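Local coordinates for protein serine protease inhibitor infestin (Triatoma infestans, PDB 2ERW) that inhibits factor XIIa as a Kazal-type domain of a larger secreted protein, probably by blocking the active site of the protease, at residues 13-18 / 43-48; 17-22 / 35-40. All coordinates share one frame; numbering follows the deposited sequence. Where two conformers were deposited one is given.

Contact 1. Residues 13-18 / 43-48; sequences VPVCGS and VHEGRC
The imidazole ring of His-44 is set against the half-cystine Cys-16. Cys-16 CB sits 3.3 Å above the ring plane, off centre toward the rim near CE1 and NE2, and makes a CH-pi contact over one face. Cys-16 SG meets the same ring obliquely, 4.0 Å from its centroid. At the edge, Arg-47 O lies in the ring plane. The orientation of the ring is fixed by a short, straight bond: His-44 ND1 donates to Glu-45 O over 2.7 Å, at 173°. An alanine in place of His-44 would probably leave Glu-45 O without this donor and open a gap over Cys-16 CB. Cys-16 SG is anti to its backbone N (chi1 179°), which directs it to Cys-48 SG for the disulfide. On the other face of the sheet, Val-15 CG1 packs on the Glu-45 carboxylate, 3.8 Å from OE1. A water donates to both Glu-45 OE2 and Pro-14 O. Pro-14 O also accepts from Gly-46 N. Pro-14 CB touches Arg-47 CG at 3.8 Å. Arg-47 NE forms a salt bridge with Glu-54. At the far end, Val-43 CG1 touches Ser-18 CB at 3.5 Å. The backbones pair antiparallel. Cys-16 N bonds to His-44 O, and Cys-16 O takes a bond of 2.8 Å from Val-43 N and a weak one from His-44 N. Val-43 and His-44 thus both face Cys-16, a classic beta bulge, beside the disulfide that ties strand 15-17 to Cys-48 in this Kazal-type domain.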
ATOM      1  N   VAL A  13       0.655  -8.921   1.241  1.00 20.58           N
ATOM      2  CA  VAL A  13      -0.101  -8.940   0.005  1.00 20.95           C
ATOM      3  C   VAL A  13       0.160  -7.577  -0.591  1.00 21.45           C
ATOM      4  O   VAL A  13      -0.667  -6.671  -0.508  1.00 21.96           O
ATOM      5  CB  VAL A  13      -1.591  -9.144   0.270  1.00 20.67           C
ATOM      6  CG1 VAL A  13      -2.353  -9.158  -1.051  1.00 22.00           C
ATOM      7  CG2 VAL A  13      -1.803 -10.446   1.028  1.00 21.89           C
ATOM      8  N   PRO A  14       1.359  -7.387  -1.131  1.00 21.81           N
ATOM      9  CA  PRO A  14       1.785  -6.045  -1.473  1.00 21.65           C
ATOM     10  C   PRO A  14       0.998  -5.420  -2.600  1.00 23.78           C
ATOM     11  O   PRO A  14       0.613  -6.071  -3.547  1.00 22.01           O
ATOM     12  CB  PRO A  14       3.227  -6.209  -1.927  1.00 22.29           C
ATOM     13  CG  PRO A  14       3.287  -7.651  -2.405  1.00 22.14           C
ATOM     14  CD  PRO A  14       2.392  -8.399  -1.433  1.00 21.40           C
ATOM     15  N   VAL A  15       0.619  -4.180  -2.354  1.00 21.65           N
ATOM     16  CA  VAL A  15      -0.113  -3.427  -3.358  1.00 21.85           C
ATOM     17  C   VAL A  15       0.496  -2.059  -3.450  1.00 21.31           C
ATOM     18  O   VAL A  15       1.115  -1.580  -2.511  1.00 21.83           O
ATOM     19  CB  VAL A  15      -1.621  -3.345  -3.037  1.00 22.01           C
ATOM     20  CG1 VAL A  15      -2.230  -4.714  -3.109  1.00 23.03           C
ATOM     21  CG2 VAL A  15      -1.878  -2.757  -1.649  1.00 23.27           C
ATOM     22  N   CYS A  16       0.304  -1.438  -4.593  1.00 21.18           N
ATOM     23  CA  CYS A  16       0.944  -0.186  -4.860  1.00 21.62           C
ATOM     24  C   CYS A  16      -0.078   0.899  -4.803  1.00 21.30           C
ATOM     25  O   CYS A  16      -1.084   0.843  -5.500  1.00 21.34           O
ATOM     26  CB  CYS A  16       1.580  -0.254  -6.229  1.00 21.99           C
ATOM     27  SG  CYS A  16       2.380   1.278  -6.678  1.00 21.91           S
ATOM     28  N   GLY A  17       0.185   1.895  -3.972  1.00 21.01           N
ATOM     29  CA  GLY A  17      -0.713   3.013  -3.825  1.00 21.34           C
ATOM     30  C   GLY A  17      -0.477   4.093  -4.858  1.00 21.64           C
ATOM     31  O   GLY A  17       0.590   4.202  -5.466  1.00 22.06           O
ATOM     32  N   SER A  18      -1.487   4.932  -5.008  1.00 20.86           N
ATOM     33  CA  SER A  18      -1.410   6.032  -5.927  1.00 21.18           C
ATOM     34  C   SER A  18      -0.389   7.067  -5.476  1.00 21.67           C
ATOM     35  O   SER A  18      -0.039   7.961  -6.239  1.00 22.32           O
ATOM     36  CB  SER A  18      -2.783   6.674  -6.032  1.00 21.74           C
ATOM     37  OG  SER A  18      -3.270   7.021  -4.752  1.00 21.57           O
ATOM     38  N   VAL A  43      -3.502   1.207  -6.817  1.00 21.72           N
ATOM     39  CA  VAL A  43      -3.361   1.327  -8.259  1.00 22.16           C
ATOM     40  C   VAL A  43      -2.988   0.048  -8.968  1.00 21.28           C
ATOM     41  O   VAL A  43      -3.402  -0.173 -10.103  1.00 21.22           O
ATOM     42  CB  VAL A  43      -2.444   2.507  -8.654  1.00 23.74           C
ATOM     43  CG1 VAL A  43      -2.978   3.796  -8.079  0.75 25.47           C
ATOM     44  CG2 VAL A  43      -1.055   2.281  -8.238  0.75 24.84           C
ATOM     45  N   HIS A  44      -2.219  -0.807  -8.312  1.00 21.24           N
ATOM     46  CA  HIS A  44      -1.994  -2.110  -8.884  1.00 20.96           C
ATOM     47  C   HIS A  44      -1.549  -3.072  -7.838  1.00 20.94           C
ATOM     48  O   HIS A  44      -1.065  -2.682  -6.788  1.00 21.03           O
ATOM     49  CB  HIS A  44      -1.017  -2.070 -10.070  1.00 21.43           C
ATOM     50  CG  HIS A  44       0.386  -1.674  -9.723  1.00 20.66           C
ATOM     51  ND1 HIS A  44       1.266  -2.524  -9.087  1.00 21.76           N
ATOM     52  CD2 HIS A  44       1.074  -0.538  -9.980  1.00 21.03           C
ATOM     53  CE1 HIS A  44       2.443  -1.927  -8.971  1.00 22.13           C
ATOM     54  NE2 HIS A  44       2.350  -0.720  -9.501  1.00 21.51           N
ATOM     55  N   GLU A  45      -1.725  -4.340  -8.138  1.00 20.67           N
ATOM     56  CA  GLU A  45      -1.270  -5.382  -7.299  1.00 20.61           C
ATOM     57  C   GLU A  45       0.240  -5.410  -7.309  1.00 21.19           C
ATOM     58  O   GLU A  45       0.866  -5.077  -8.312  1.00 21.19           O
ATOM     59  CB  GLU A  45      -1.818  -6.694  -7.841  1.00 21.03           C
ATOM     60  CG  GLU A  45      -1.751  -7.813  -6.849  1.00 19.90           C
ATOM     61  CD  GLU A  45      -2.734  -7.593  -5.745  1.00 21.47           C
ATOM     62  OE1 GLU A  45      -3.616  -6.752  -6.008  1.00 24.31           O
ATOM     63  OE2 GLU A  45      -2.579  -8.230  -4.669  1.00 21.46           O
ATOM     64  N   GLY A  46       0.808  -5.854  -6.211  1.00 20.84           N
ATOM     65  CA  GLY A  46       2.250  -6.009  -6.134  1.00 21.17           C
ATOM     66  C   GLY A  46       2.894  -4.747  -5.645  1.00 22.05           C
ATOM     67  O   GLY A  46       2.257  -3.714  -5.491  1.00 22.12           O
ATOM     68  N   ARG A  47       4.191  -4.826  -5.408  1.00 21.79           N
ATOM     69  CA  ARG A  47       4.886  -3.638  -4.971  1.00 21.43           C
ATOM     70  C   ARG A  47       4.912  -2.583  -6.048  1.00 22.10           C
ATOM     71  O   ARG A  47       4.903  -2.894  -7.238  1.00 22.02           O
ATOM     72  CB  ARG A  47       6.335  -3.963  -4.624  1.00 22.03           C
ATOM     73  CG  ARG A  47       6.481  -5.074  -3.617  1.00 21.81           C
ATOM     74  CD  ARG A  47       7.874  -5.025  -2.987  1.00 21.07           C
ATOM     75  NE  ARG A  47       8.034  -3.791  -2.224  1.00 20.53           N
ATOM     76  CZ  ARG A  47       7.720  -3.670  -0.938  1.00 20.98           C
ATOM     77  NH1 ARG A  47       7.268  -4.705  -0.247  1.00 21.69           N
ATOM     78  NH2 ARG A  47       7.861  -2.499  -0.349  1.00 20.65           N
ATOM     79  N   CYS A  48       4.992  -1.324  -5.627  1.00 21.86           N
ATOM     80  CA  CYS A  48       5.262  -0.291  -6.588  1.00 22.35           C
ATOM     81  C   CYS A  48       6.570  -0.593  -7.257  1.00 22.96           C
ATOM     82  O   CYS A  48       7.451  -1.209  -6.680  1.00 22.18           O
ATOM     83  CB  CYS A  48       5.327   1.058  -5.925  1.00 22.72           C
ATOM     84  SG  CYS A  48       3.768   1.538  -5.214  1.00 22.96           S
TER
HETATM   85  O   HOH W   1      -0.062  -8.661  -3.873  1.00 11.63           O

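Contact 2. Residues 17-22 / 35-40; sequences GSDGKT and TKVPGL
Leu-40 and Asp-19 meet where two beta turns of the Kazal-type domain come together. A type I turn runs from Gly-17 to Gly-20, between strands 15-17 and 22-23. A type II turn runs from Val-37 to Leu-40, after helix 26-35. Leu-40 carries the contact through one methyl group. Its CD1 lies over a face of the Asp-19 carboxylate, 3.4 Å from CG. Leu-40 CG is anti to the backbone N (chi1 -180°), and CD1 continues from there toward the first turn. The absence of a side chain on Gly-17 lets the same methyl approach its CA to 3.9 Å. Leu-40 also packs on Leu-29, Ala-32 and Ala-33 of helix 26-35 and on Tyr-23.

Asp-19 is held on several sides. Its OD2 is hydrogen-bonded to Tyr-23 OH. The Asp-19 and Val-37 side chains cross at about a right angle, with OD2 of Asp-19 3.8 Å from Val-37 CG2. Asp-19 OD1 accepts from Lys-21 N over 3.0 Å, which makes an Asx turn. This N-H comes from above the carboxylate plane, on the face opposite Leu-40 CD1. Lys-21 and Lys-36 extend toward each other beyond the turns, with a water near both amino groups; it accepts from Lys-36 NZ, and weakly from Lys-21 NZ. Ser-18 OG bonds to Lys-41 N, and it also packs against Leu-40, 3.5 Å from CA and 3.6 Å from CD1.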
ATOM      1  N   GLY A  17       0.185   1.895  -3.972  1.00 21.01           N
ATOM      2  CA  GLY A  17      -0.713   3.013  -3.825  1.00 21.34           C
ATOM      3  C   GLY A  17      -0.477   4.093  -4.858  1.00 21.64           C
ATOM      4  O   GLY A  17       0.590   4.202  -5.466  1.00 22.06           O
ATOM      5  N   SER A  18      -1.487   4.932  -5.008  1.00 20.86           N
ATOM      6  CA  SER A  18      -1.410   6.032  -5.927  1.00 21.18           C
ATOM      7  C   SER A  18      -0.389   7.067  -5.476  1.00 21.67           C
ATOM      8  O   SER A  18      -0.039   7.961  -6.239  1.00 22.32           O
ATOM      9  CB  SER A  18      -2.783   6.674  -6.032  1.00 21.74           C
ATOM     10  OG  SER A  18      -3.270   7.021  -4.752  1.00 21.57           O
ATOM     11  N   ASP A  19       0.081   6.945  -4.242  1.00 22.01           N
ATOM     12  CA  ASP A  19       1.159   7.781  -3.751  1.00 22.52           C
ATOM     13  C   ASP A  19       2.530   7.249  -4.129  1.00 22.53           C
ATOM     14  O   ASP A  19       3.558   7.833  -3.756  1.00 23.11           O
ATOM     15  CB  ASP A  19       1.059   7.937  -2.230  1.00 21.20           C
ATOM     16  CG  ASP A  19       1.075   6.616  -1.495  1.00 22.26           C
ATOM     17  OD1 ASP A  19       1.083   5.548  -2.130  1.00 21.33           O
ATOM     18  OD2 ASP A  19       1.101   6.671  -0.258  1.00 21.96           O
ATOM     19  N   GLY A  20       2.556   6.147  -4.863  1.00 22.06           N
ATOM     20  CA  GLY A  20       3.821   5.551  -5.230  1.00 22.81           C
ATOM     21  C   GLY A  20       4.454   4.752  -4.118  1.00 22.85           C
ATOM     22  O   GLY A  20       5.592   4.341  -4.241  1.00 23.76           O
ATOM     23  N   LYS A  21       3.699   4.512  -3.045  1.00 21.98           N
ATOM     24  CA  LYS A  21       4.196   3.743  -1.916  1.00 22.34           C
ATOM     25  C   LYS A  21       3.574   2.373  -1.942  1.00 21.82           C
ATOM     26  O   LYS A  21       2.391   2.223  -2.216  1.00 21.76           O
ATOM     27  CB  LYS A  21       3.816   4.422  -0.610  1.00 22.78           C
ATOM     28  CG  LYS A  21       4.299   3.733   0.630  1.00 25.63           C
ATOM     29  CD  LYS A  21       4.091   4.617   1.840  1.00 27.01           C
ATOM     30  CE  LYS A  21       4.631   3.973   3.099  1.00 30.43           C
ATOM     31  NZ  LYS A  21       4.650   4.907   4.254  0.50 29.09           N
ATOM     32  N   THR A  22       4.373   1.364  -1.641  1.00 21.23           N
ATOM     33  CA  THR A  22       3.862   0.037  -1.469  1.00 21.49           C
ATOM     34  C   THR A  22       3.244  -0.089  -0.109  1.00 21.09           C
ATOM     35  O   THR A  22       3.751   0.385   0.863  1.00 21.50           O
ATOM     36  CB  THR A  22       4.974  -0.970  -1.595  1.00 21.57           C
ATOM     37  OG1 THR A  22       5.520  -0.855  -2.914  1.00 21.76           O
ATOM     38  CG2 THR A  22       4.469  -2.375  -1.376  1.00 23.10           C
ATOM     39  N   THR A  35      -6.192   7.681   7.072  1.00 23.89           N
ATOM     40  CA  THR A  35      -5.505   8.349   8.180  1.00 24.04           C
ATOM     41  C   THR A  35      -4.262   9.129   7.781  1.00 23.64           C
ATOM     42  O   THR A  35      -3.846  10.038   8.489  1.00 24.14           O
ATOM     43  CB  THR A  35      -5.090   7.334   9.273  1.00 24.68           C
ATOM     44  OG1 THR A  35      -4.169   6.391   8.716  1.00 26.17           O
ATOM     45  CG2 THR A  35      -6.302   6.596   9.809  1.00 25.51           C
ATOM     46  N   LYS A  36      -3.662   8.773   6.649  1.00 22.99           N
ATOM     47  CA  LYS A  36      -2.389   9.372   6.284  1.00 23.10           C
ATOM     48  C   LYS A  36      -2.367  10.070   4.945  1.00 22.14           C
ATOM     49  O   LYS A  36      -1.719  11.090   4.792  1.00 23.34           O
ATOM     50  CB  LYS A  36      -1.295   8.306   6.283  1.00 24.05           C
ATOM     51  CG  LYS A  36      -0.689   8.068   7.645  0.75 25.36           C
ATOM     52  CD  LYS A  36       0.401   7.018   7.525  0.25 25.09           C
ATOM     53  CE  LYS A  36       1.012   6.660   8.861  0.25 26.24           C
ATOM     54  NZ  LYS A  36       1.932   5.499   8.704  0.25 26.18           N
ATOM     55  N   VAL A  37      -3.044   9.488   3.964  1.00 21.52           N
ATOM     56  CA  VAL A  37      -2.908   9.956   2.589  1.00 20.96           C
ATOM     57  C   VAL A  37      -4.287  10.114   1.997  1.00 19.19           C
ATOM     58  O   VAL A  37      -4.851   9.158   1.472  1.00 19.02           O
ATOM     59  CB  VAL A  37      -2.107   8.958   1.729  1.00 20.90           C
ATOM     60  CG1 VAL A  37      -1.889   9.506   0.325  1.00 22.51           C
ATOM     61  CG2 VAL A  37      -0.774   8.604   2.403  1.00 23.93           C
ATOM     62  N   PRO A  38      -4.851  11.314   2.089  1.00 18.23           N
ATOM     63  CA  PRO A  38      -6.168  11.502   1.510  1.00 18.90           C
ATOM     64  C   PRO A  38      -6.175  11.155   0.042  1.00 19.51           C
ATOM     65  O   PRO A  38      -5.280  11.562  -0.704  1.00 20.61           O
ATOM     66  CB  PRO A  38      -6.398  12.991   1.672  1.00 18.27           C
ATOM     67  CG  PRO A  38      -5.542  13.346   2.843  1.00 18.49           C
ATOM     68  CD  PRO A  38      -4.342  12.540   2.733  1.00 17.92           C
ATOM     69  N   GLY A  39      -7.169  10.377  -0.357  1.00 19.94           N
ATOM     70  CA  GLY A  39      -7.379  10.087  -1.768  1.00 20.17           C
ATOM     71  C   GLY A  39      -6.552   8.907  -2.214  1.00 20.86           C
ATOM     72  O   GLY A  39      -6.560   8.551  -3.379  1.00 21.41           O
ATOM     73  N   LEU A  40      -5.829   8.287  -1.291  1.00 19.66           N
ATOM     74  CA  LEU A  40      -4.981   7.177  -1.656  1.00 20.32           C
ATOM     75  C   LEU A  40      -5.805   6.074  -2.272  1.00 20.79           C
ATOM     76  O   LEU A  40      -6.820   5.673  -1.719  1.00 21.33           O
ATOM     77  CB  LEU A  40      -4.293   6.635  -0.420  1.00 20.10           C
ATOM     78  CG  LEU A  40      -3.352   5.459  -0.639  1.00 20.08           C
ATOM     79  CD1 LEU A  40      -2.208   5.850  -1.533  1.00 21.93           C
ATOM     80  CD2 LEU A  40      -2.843   5.031   0.716  1.00 19.92           C
TER
HETATM   81  O   HOH W   2       1.775   4.644   6.029  1.00 35.15           O

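Contacts 1 and 2 start from the same part of the chain and share Gly-17 and Ser-18. Their centres are 10 Å apart. Strand 15-17 comes first and the turn at 17-20 follows. The chain then passes through strand 22-23 and helix 26-35 to residues 35-40, and finally reaches 43-48. Contact 2 therefore joins the hairpin turn to the loop after the helix, and contact 1 joins the hairpin to residues 43-48, at and after the end of strand 42-43. The two also touch directly: Cys-48 N probably bonds to Thr-22 OG1, 2.8 Å away. Together they attach the small sheet to later parts of a domain with little regular structure.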